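PDB 6PZ2: dihydropteroate synthase from Clostridioides difficile, which catalyses the joining of a dihydropterin pyrophosphate to p-aminobenzoate to give dihydropteroate, a step of folate biosynthesis that sulfonamide antibiotics block. Local coordinates for residues D148-I153 with N197-L202; V159-A164 with I174-G179. All coordinates share one frame; numbering follows the deposited sequence.

Overall arrangement
Dihydropteroate synthase is a TIM barrel, and both contacts lie on the same side of it. The chain leaves strand 133-137, enters helix 149-166 at the first segment of contact 1 and runs on into 159-164. A short loop brings it to strand 174-177, where contact 2 closes the second half of this beta-alpha-beta unit. Helix 186-195 and the 3-10 turns 197-202 follow, and contact 1 returns these to the start of helix 149-166. Contact 2 is thus nested inside the loop that contact 1 closes. Their centres are about 12 Å apart, and Leu202 packs on Leu176 to join them.

Contact 1: residues D148-I153 with N197-L202; sequences DIMESI and NELKDL. With SO4 (sulfate ion), chain E.
Met150 lies across Leu199 at about a right angle, its CE 3.7 Å from Leu199 CD2, where the first turn of helix 149-166 meets the 3-10 turns 197-202 in the outer layer of the TIM barrel. Bends at chi2 (-56°) and chi3 (-67°) turn the end of the methionine chain and bring CE up to the leucine branch; an unbranched, flexible residue suits such a reach. Leu199 CD2 is shared, since CG2 of Ile153, one turn further along the helix, approaches it at 4.2 Å. Three buried apolar residues thus form the inner part of the joint.

The outer part carries the charges. Glu198 extends beyond CG and brings OE1 against Met150 CB, a plain van der Waals contact at 3.6 Å, while its OE2 forms a salt bridge with Arg195, which also pairs with Asp148 OD1. This arginine probably offsets the carboxylates gathered here. Asp148 is the N-cap of the helix, a place that suits its short acceptor side chain: Glu151 N donates to OD2 at 3.0 Å, on the anti side and tilted somewhat out of the carboxylate plane. Between the two glutamates, one water donates to both, 3.0 Å from Glu151 OE2 and 2.7 Å from Glu198 OE1.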
ATOM      1  N   ASP A 148      -1.623  18.590 -22.216  1.00 42.75           N
ATOM      2  CA  ASP A 148      -1.221  17.854 -21.034  1.00 44.39           C
ATOM      3  C   ASP A 148      -2.471  17.208 -20.410  1.00 44.49           C
ATOM      4  O   ASP A 148      -3.471  17.897 -20.148  1.00 41.38           O
ATOM      5  CB  ASP A 148      -0.506  18.790 -20.050  1.00 40.61           C
ATOM      6  CG  ASP A 148      -0.175  18.109 -18.731  1.00 46.57           C
ATOM      7  OD1 ASP A 148       0.774  17.313 -18.710  1.00 47.01           O
ATOM      8  OD2 ASP A 148      -0.908  18.336 -17.751  1.00 41.02           O
ATOM      9  N   ILE A 149      -2.413  15.900 -20.175  1.00 37.66           N
ATOM     10  CA  ILE A 149      -3.545  15.166 -19.629  1.00 39.44           C
ATOM     11  C   ILE A 149      -4.020  15.784 -18.308  1.00 38.10           C
ATOM     12  O   ILE A 149      -5.223  15.913 -18.120  1.00 38.52           O
ATOM     13  CB  ILE A 149      -3.256  13.660 -19.486  1.00 42.02           C
ATOM     14  CG1 ILE A 149      -4.515  12.910 -19.046  1.00 40.37           C
ATOM     15  CG2 ILE A 149      -2.090  13.384 -18.554  1.00 38.86           C
ATOM     16  CD1 ILE A 149      -4.470  11.457 -19.401  1.00 38.24           C
ATOM     17  N   MET A 150      -3.148  16.249 -17.429  1.00 34.68           N
ATOM     18  CA  MET A 150      -3.667  16.787 -16.164  1.00 31.80           C
ATOM     19  C   MET A 150      -4.303  18.164 -16.378  1.00 38.61           C
ATOM     20  O   MET A 150      -5.234  18.553 -15.640  1.00 39.77           O
ATOM     21  CB  MET A 150      -2.556  16.900 -15.117  1.00 31.43           C
ATOM     22  CG  MET A 150      -1.947  15.574 -14.749  1.00 32.00           C
ATOM     23  SD  MET A 150      -3.156  14.356 -14.166  1.00 34.98           S
ATOM     24  CE  MET A 150      -3.654  15.119 -12.622  1.00 28.67           C
ATOM     25  N   GLU A 151      -3.802  18.923 -17.358  1.00 40.78           N
ATOM     26  CA  GLU A 151      -4.423  20.207 -17.703  1.00 43.21           C
ATOM     27  C   GLU A 151      -5.825  19.924 -18.271  1.00 36.97           C
ATOM     28  O   GLU A 151      -6.732  20.655 -17.894  1.00 32.20           O
ATOM     29  CB  GLU A 151      -3.604  21.035 -18.706  1.00 50.92           C
ATOM     30  CG  GLU A 151      -2.608  22.041 -18.128  1.00 68.55           C
ATOM     31  CD  GLU A 151      -2.461  22.171 -16.614  1.00 85.72           C
ATOM     32  OE1 GLU A 151      -3.228  22.955 -16.008  1.00 83.95           O
ATOM     33  OE2 GLU A 151      -1.559  21.511 -16.035  1.00 95.46           O
ATOM     34  N   SER A 152      -6.006  18.918 -19.147  1.00 33.13           N
ATOM     35  CA  SER A 152      -7.333  18.615 -19.703  1.00 37.57           C
ATOM     36  C   SER A 152      -8.304  18.260 -18.575  1.00 35.68           C
ATOM     37  O   SER A 152      -9.431  18.730 -18.589  1.00 34.92           O
ATOM     38  CB  SER A 152      -7.339  17.499 -20.699  1.00 36.27           C
ATOM     39  OG  SER A 152      -6.169  17.599 -21.474  1.00 49.01           O
ATOM     40  N   ILE A 153      -7.841  17.441 -17.635  1.00 32.32           N
ATOM     41  CA  ILE A 153      -8.698  16.955 -16.582  1.00 32.55           C
ATOM     42  C   ILE A 153      -9.144  18.161 -15.759  1.00 31.25           C
ATOM     43  O   ILE A 153     -10.338  18.310 -15.455  1.00 34.75           O
ATOM     44  CB  ILE A 153      -8.014  15.857 -15.743  1.00 31.53           C
ATOM     45  CG1 ILE A 153      -7.940  14.549 -16.530  1.00 31.15           C
ATOM     46  CG2 ILE A 153      -8.685  15.646 -14.397  1.00 28.99           C
ATOM     47  CD1 ILE A 153      -6.895  13.602 -15.992  1.00 36.62           C
ATOM     48  N   ASN A 197      -1.518  14.442  -7.197  1.00 31.58           N
ATOM     49  CA  ASN A 197      -1.494  15.534  -6.202  1.00 36.06           C
ATOM     50  C   ASN A 197      -1.729  16.890  -6.881  1.00 34.86           C
ATOM     51  O   ASN A 197      -2.106  17.852  -6.193  1.00 32.42           O
ATOM     52  CB  ASN A 197      -0.179  15.625  -5.411  1.00 41.96           C
ATOM     53  CG  ASN A 197       0.976  16.119  -6.263  1.00 57.00           C
ATOM     54  OD1 ASN A 197       1.410  15.465  -7.226  1.00 56.23           O
ATOM     55  ND2 ASN A 197       1.415  17.337  -5.976  1.00 63.11           N
ATOM     56  N   GLU A 198      -1.500  17.019  -8.190  1.00 31.40           N
ATOM     57  CA  GLU A 198      -1.744  18.312  -8.894  1.00 30.78           C
ATOM     58  C   GLU A 198      -3.234  18.689  -8.784  1.00 34.00           C
ATOM     59  O   GLU A 198      -3.582  19.866  -8.868  1.00 33.95           O
ATOM     60  CB  GLU A 198      -1.310  18.224 -10.369  1.00 34.99           C
ATOM     61  CG  GLU A 198       0.197  18.068 -10.605  1.00 34.47           C
ATOM     62  CD  GLU A 198       0.665  17.819 -12.039  1.00 40.79           C
ATOM     63  OE1 GLU A 198       0.031  18.322 -12.993  1.00 41.90           O
ATOM     64  OE2 GLU A 198       1.656  17.072 -12.223  1.00 41.31           O
ATOM     65  N   LEU A 199      -4.141  17.728  -8.566  1.00 32.98           N
ATOM     66  CA  LEU A 199      -5.586  18.022  -8.465  1.00 35.48           C
ATOM     67  C   LEU A 199      -5.903  18.740  -7.157  1.00 38.25           C
ATOM     68  O   LEU A 199      -6.991  19.311  -7.060  1.00 39.51           O
ATOM     69  CB  LEU A 199      -6.443  16.759  -8.491  1.00 34.33           C
ATOM     70  CG  LEU A 199      -6.452  15.958  -9.784  1.00 42.57           C
ATOM     71  CD1 LEU A 199      -7.601  14.961  -9.729  1.00 44.50           C
ATOM     72  CD2 LEU A 199      -6.542  16.858 -11.011  1.00 43.97           C
ATOM     73  N   LYS A 200      -5.002  18.698  -6.183  1.00 39.68           N
ATOM     74  CA  LYS A 200      -5.268  19.369  -4.904  1.00 42.36           C
ATOM     75  C   LYS A 200      -5.394  20.888  -5.098  1.00 43.19           C
ATOM     76  O   LYS A 200      -6.049  21.546  -4.307  1.00 44.80           O
ATOM     77  CB  LYS A 200      -4.156  19.087  -3.893  1.00 50.42           C
ATOM     78  CG  LYS A 200      -4.310  17.821  -3.058  1.00 59.77           C
ATOM     79  CD  LYS A 200      -3.323  17.765  -1.893  1.00 63.03           C
ATOM     80  CE  LYS A 200      -1.912  17.407  -2.324  1.00 75.36           C
ATOM     81  NZ  LYS A 200      -0.889  17.920  -1.379  1.00 80.32           N
ATOM     82  N   ASP A 201      -4.800  21.452  -6.147  1.00 50.36           N
ATOM     83  CA  ASP A 201      -4.837  22.913  -6.388  1.00 49.59           C
ATOM     84  C   ASP A 201      -6.277  23.389  -6.592  1.00 48.98           C
ATOM     85  O   ASP A 201      -6.524  24.566  -6.371  1.00 49.02           O
ATOM     86  CB  ASP A 201      -4.032  23.355  -7.621  1.00 56.77           C
ATOM     87  CG  ASP A 201      -2.617  22.787  -7.697  1.00 74.55           C
ATOM     88  OD1 ASP A 201      -2.173  22.167  -6.704  1.00 86.89           O
ATOM     89  OD2 ASP A 201      -1.967  22.932  -8.759  1.00 73.68           O
ATOM     90  N   LEU A 202      -7.202  22.542  -7.057  1.00 40.64           N
ATOM     91  CA  LEU A 202      -8.552  23.032  -7.335  1.00 36.76           C
ATOM     92  C   LEU A 202      -9.283  23.258  -6.008  1.00 34.20           C
ATOM     93  O   LEU A 202     -10.222  23.998  -6.009  1.00 36.38           O
ATOM     94  CB  LEU A 202      -9.335  22.066  -8.230  1.00 38.24           C
ATOM     95  CG  LEU A 202      -8.699  21.776  -9.587  1.00 41.83           C
ATOM     96  CD1 LEU A 202      -9.506  20.762 -10.377  1.00 40.01           C
ATOM     97  CD2 LEU A 202      -8.554  23.049 -10.394  1.00 45.53           C
TER
HETATM   98  S   SO4 E 304      -7.757  18.473 -24.813  1.00 80.44           S
HETATM   99  O1  SO4 E 304      -7.362  19.116 -26.089  1.00105.23           O
HETATM  100  O2  SO4 E 304      -9.067  17.816 -25.014  1.00104.63           O
HETATM  101  O3  SO4 E 304      -6.805  17.393 -24.437  1.00 76.57           O
HETATM  102  O4  SO4 E 304      -7.827  19.543 -23.777  1.00 87.09           O
HETATM  103  O   HOH W   1      -1.622  20.413 -13.263  1.00 39.91           O

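Contact 2: residues V159-A164 with I174-G179; sequences VSIEMA and IVLDPG. With PT1 (pteroic acid), chain K.
Helix 159-164 runs back over strand 174-177 at 158° between their directions, with axes 10.8 Å apart, the near-antiparallel return of a beta-alpha-beta unit in a TIM barrel. Ile161 and Ala164, three residues apart and so on one helix face, meet Ile174 and Leu176, two residues apart and so on one strand face. Ile174 points toward the helix, its CG1 anti to the carbonyl carbon, and its CD1 touches both helix residues, 4.1 Å from Ala164 CB and 4.2 Å from Ile161 CG2. The single methyl of Ala164 suits a place where the isoleucine tip comes up to the helix. Ile161 uses both branches, for its CD1 meets Leu176 CD2 at 4.2 Å while CG2 serves Ile174. The branched Ile and Leu chains are long enough to bridge the space between the axes and touch through their methyl groups.

At the end of the strand the chemistry changes. Asp177 turns to the other side of the strand, toward the barrel interior, with CG anti to the backbone N (chi1 177°). Its OD2 accepts a bent bond (136°) from N11, the exocyclic amino group of the pterin, at 2.9 Å, and the ring nitrogen N4 lies 2.6 Å from the same oxygen. OD1 takes the N-H of Gly179 at 2.8 Å, from above the carboxylate plane, closing an Asx turn; the positive phi of Gly179 is one that glycine adopts readily. Apolar packing therefore seats the strand against its helix, while the Asx turn helps fix the rotation of the carboxylate that binds the pterin end of the ligand.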
ATOM      1  N   VAL A 159     -15.230  23.347 -16.096  1.00 33.03           N
ATOM      2  CA  VAL A 159     -16.483  23.464 -16.821  1.00 36.07           C
ATOM      3  C   VAL A 159     -17.634  22.778 -16.061  1.00 36.83           C
ATOM      4  O   VAL A 159     -18.718  23.342 -15.953  1.00 37.07           O
ATOM      5  CB  VAL A 159     -16.326  22.858 -18.226  1.00 39.84           C
ATOM      6  CG1 VAL A 159     -17.678  22.694 -18.899  1.00 39.67           C
ATOM      7  CG2 VAL A 159     -15.363  23.681 -19.075  1.00 36.49           C
ATOM      8  N   SER A 160     -17.432  21.546 -15.593  1.00 34.07           N
ATOM      9  CA  SER A 160     -18.464  20.805 -14.858  1.00 30.31           C
ATOM     10  C   SER A 160     -18.803  21.548 -13.563  1.00 28.62           C
ATOM     11  O   SER A 160     -19.959  21.587 -13.171  1.00 28.67           O
ATOM     12  CB  SER A 160     -18.045  19.374 -14.592  1.00 28.88           C
ATOM     13  OG  SER A 160     -17.821  18.689 -15.825  1.00 30.58           O
ATOM     14  N   ILE A 161     -17.822  22.162 -12.925  1.00 30.88           N
ATOM     15  CA  ILE A 161     -18.095  22.861 -11.663  1.00 32.66           C
ATOM     16  C   ILE A 161     -18.958  24.094 -11.966  1.00 34.68           C
ATOM     17  O   ILE A 161     -19.855  24.446 -11.201  1.00 35.65           O
ATOM     18  CB  ILE A 161     -16.789  23.258 -10.944  1.00 34.28           C
ATOM     19  CG1 ILE A 161     -16.022  22.027 -10.455  1.00 36.28           C
ATOM     20  CG2 ILE A 161     -17.049  24.244  -9.795  1.00 32.99           C
ATOM     21  CD1 ILE A 161     -14.608  22.337 -10.006  1.00 35.76           C
ATOM     22  N   GLU A 162     -18.692  24.754 -13.088  1.00 37.30           N
ATOM     23  CA  GLU A 162     -19.487  25.929 -13.459  1.00 42.46           C
ATOM     24  C   GLU A 162     -20.926  25.527 -13.811  1.00 36.23           C
ATOM     25  O   GLU A 162     -21.858  26.227 -13.379  1.00 33.88           O
ATOM     26  CB  GLU A 162     -18.805  26.726 -14.572  1.00 46.98           C
ATOM     27  CG  GLU A 162     -17.845  27.759 -13.995  1.00 63.62           C
ATOM     28  CD  GLU A 162     -16.852  28.393 -14.962  1.00 71.81           C
ATOM     29  OE1 GLU A 162     -17.094  28.331 -16.191  1.00 81.37           O
ATOM     30  OE2 GLU A 162     -15.829  28.938 -14.484  1.00 62.89           O
ATOM     31  N   MET A 163     -21.110  24.417 -14.535  1.00 34.80           N
ATOM     32  CA  MET A 163     -22.446  23.848 -14.755  1.00 32.45           C
ATOM     33  C   MET A 163     -23.135  23.623 -13.407  1.00 33.88           C
ATOM     34  O   MET A 163     -24.245  24.100 -13.158  1.00 30.55           O
ATOM     35  CB  MET A 163     -22.384  22.525 -15.506  1.00 34.77           C
ATOM     36  CG  MET A 163     -21.906  22.699 -16.922  1.00 37.72           C
ATOM     37  SD  MET A 163     -21.409  21.115 -17.684  1.00 43.62           S
ATOM     38  CE  MET A 163     -22.996  20.290 -17.808  1.00 40.74           C
ATOM     39  N   ALA A 164     -22.449  22.974 -12.492  1.00 32.66           N
ATOM     40  CA  ALA A 164     -23.073  22.743 -11.201  1.00 34.25           C
ATOM     41  C   ALA A 164     -23.465  24.076 -10.560  1.00 32.62           C
ATOM     42  O   ALA A 164     -24.562  24.258 -10.019  1.00 32.97           O
ATOM     43  CB  ALA A 164     -22.153  21.944 -10.312  1.00 35.55           C
ATOM     44  N   ILE A 174     -19.328  19.379  -3.739  1.00 28.62           N
ATOM     45  CA  ILE A 174     -18.642  18.759  -4.864  1.00 32.30           C
ATOM     46  C   ILE A 174     -17.383  18.004  -4.402  1.00 32.30           C
ATOM     47  O   ILE A 174     -16.628  18.456  -3.529  1.00 37.24           O
ATOM     48  CB  ILE A 174     -18.296  19.804  -5.931  1.00 29.67           C
ATOM     49  CG1 ILE A 174     -19.578  20.387  -6.529  1.00 32.29           C
ATOM     50  CG2 ILE A 174     -17.386  19.217  -7.007  1.00 29.60           C
ATOM     51  CD1 ILE A 174     -19.335  21.620  -7.364  1.00 33.08           C
ATOM     52  N   VAL A 175     -17.231  16.840  -5.017  1.00 28.89           N
ATOM     53  CA  VAL A 175     -16.103  15.953  -4.917  1.00 29.04           C
ATOM     54  C   VAL A 175     -15.626  15.699  -6.349  1.00 27.60           C
ATOM     55  O   VAL A 175     -16.473  15.446  -7.194  1.00 28.94           O
ATOM     56  CB  VAL A 175     -16.518  14.641  -4.222  1.00 28.64           C
ATOM     57  CG1 VAL A 175     -15.389  13.628  -4.217  1.00 37.79           C
ATOM     58  CG2 VAL A 175     -16.981  14.866  -2.792  1.00 33.23           C
ATOM     59  N   LEU A 176     -14.316  15.704  -6.608  1.00 28.10           N
ATOM     60  CA  LEU A 176     -13.781  15.415  -7.943  1.00 29.25           C
ATOM     61  C   LEU A 176     -13.035  14.073  -7.971  1.00 32.64           C
ATOM     62  O   LEU A 176     -12.400  13.662  -7.001  1.00 31.63           O
ATOM     63  CB  LEU A 176     -12.821  16.531  -8.363  1.00 31.47           C
ATOM     64  CG  LEU A 176     -13.297  17.970  -8.170  1.00 33.49           C
ATOM     65  CD1 LEU A 176     -12.193  18.942  -8.570  1.00 31.36           C
ATOM     66  CD2 LEU A 176     -14.555  18.252  -8.975  1.00 32.36           C
ATOM     67  N   ASP A 177     -13.031  13.450  -9.142  1.00 25.69           N
ATOM     68  CA  ASP A 177     -12.462  12.162  -9.334  1.00 26.91           C
ATOM     69  C   ASP A 177     -11.860  12.125 -10.741  1.00 31.26           C
ATOM     70  O   ASP A 177     -12.555  12.467 -11.692  1.00 29.67           O
ATOM     71  CB  ASP A 177     -13.526  11.072  -9.184  1.00 28.16           C
ATOM     72  CG  ASP A 177     -13.065   9.647  -9.435  1.00 26.58           C
ATOM     73  OD1 ASP A 177     -12.026   9.473 -10.107  1.00 29.17           O
ATOM     74  OD2 ASP A 177     -13.773   8.721  -8.977  1.00 32.15           O
ATOM     75  N   PRO A 178     -10.599  11.692 -10.865  1.00 31.48           N
ATOM     76  CA  PRO A 178      -9.897  11.797 -12.139  1.00 28.97           C
ATOM     77  C   PRO A 178     -10.275  10.704 -13.137  1.00 29.29           C
ATOM     78  O   PRO A 178      -9.839  10.751 -14.306  1.00 30.17           O
ATOM     79  CB  PRO A 178      -8.422  11.625 -11.769  1.00 30.17           C
ATOM     80  CG  PRO A 178      -8.516  10.682 -10.602  1.00 30.63           C
ATOM     81  CD  PRO A 178      -9.670  11.269  -9.814  1.00 32.20           C
ATOM     82  N   GLY A 179     -11.008   9.703 -12.681  1.00 30.37           N
ATOM     83  CA  GLY A 179     -11.590   8.760 -13.640  1.00 28.74           C
ATOM     84  C   GLY A 179     -10.554   7.803 -14.191  1.00 31.43           C
ATOM     85  O   GLY A 179     -10.410   7.625 -15.402  1.00 28.64           O
TER
HETATM   86  C2  PT1 K 310     -14.501   5.398 -10.483  1.00 26.79           C
HETATM   87  C3  PT1 K 310     -15.471   4.416 -10.938  1.00 29.36           C
HETATM   88  C5  PT1 K 310     -16.859   4.746 -10.609  1.00 27.84           C
HETATM   89  N6  PT1 K 310     -15.177   3.262 -11.593  1.00 31.44           N
HETATM   90  C7  PT1 K 310     -16.181   6.758  -9.601  1.00 32.60           C
HETATM   91  N9  PT1 K 310     -17.129   5.894  -9.988  1.00 31.81           N
HETATM   92  C10 PT1 K 310     -16.165   2.436 -11.977  1.00 29.42           C
HETATM   93  N11 PT1 K 310     -16.501   7.889  -8.945  1.00 31.28           N
HETATM   94  C12 PT1 K 310     -17.497   2.767 -11.702  1.00 29.46           C
HETATM   95  C21 PT1 K 310     -10.888  -1.240 -16.366  1.00 35.54           C
HETATM   96  O22 PT1 K 310     -10.064  -0.610 -17.047  1.00 40.08           O
HETATM   97  O1  PT1 K 310     -13.189   5.230 -10.707  1.00 32.81           O
HETATM   98  N4  PT1 K 310     -14.882   6.534  -9.864  1.00 33.57           N
HETATM   99  N8  PT1 K 310     -17.816   3.877 -10.998  1.00 31.94           N
HETATM  100  C13 PT1 K 310     -15.821   1.174 -12.739  1.00 32.92           C
HETATM  101  N14 PT1 K 310     -15.162   1.565 -13.980  1.00 29.63           N
HETATM  102  C15 PT1 K 310     -14.183   0.834 -14.554  1.00 31.22           C
HETATM  103  C16 PT1 K 310     -13.911  -0.490 -14.186  1.00 30.57           C
HETATM  104  C17 PT1 K 310     -13.378   1.452 -15.502  1.00 31.53           C
HETATM  105  C18 PT1 K 310     -12.865  -1.170 -14.804  1.00 34.52           C
HETATM  106  C19 PT1 K 310     -12.329   0.776 -16.118  1.00 31.87           C
HETATM  107  C20 PT1 K 310     -12.066  -0.535 -15.758  1.00 34.78           C
HETATM  108  O23 PT1 K 310     -10.700  -2.437 -16.142  1.00 33.18           O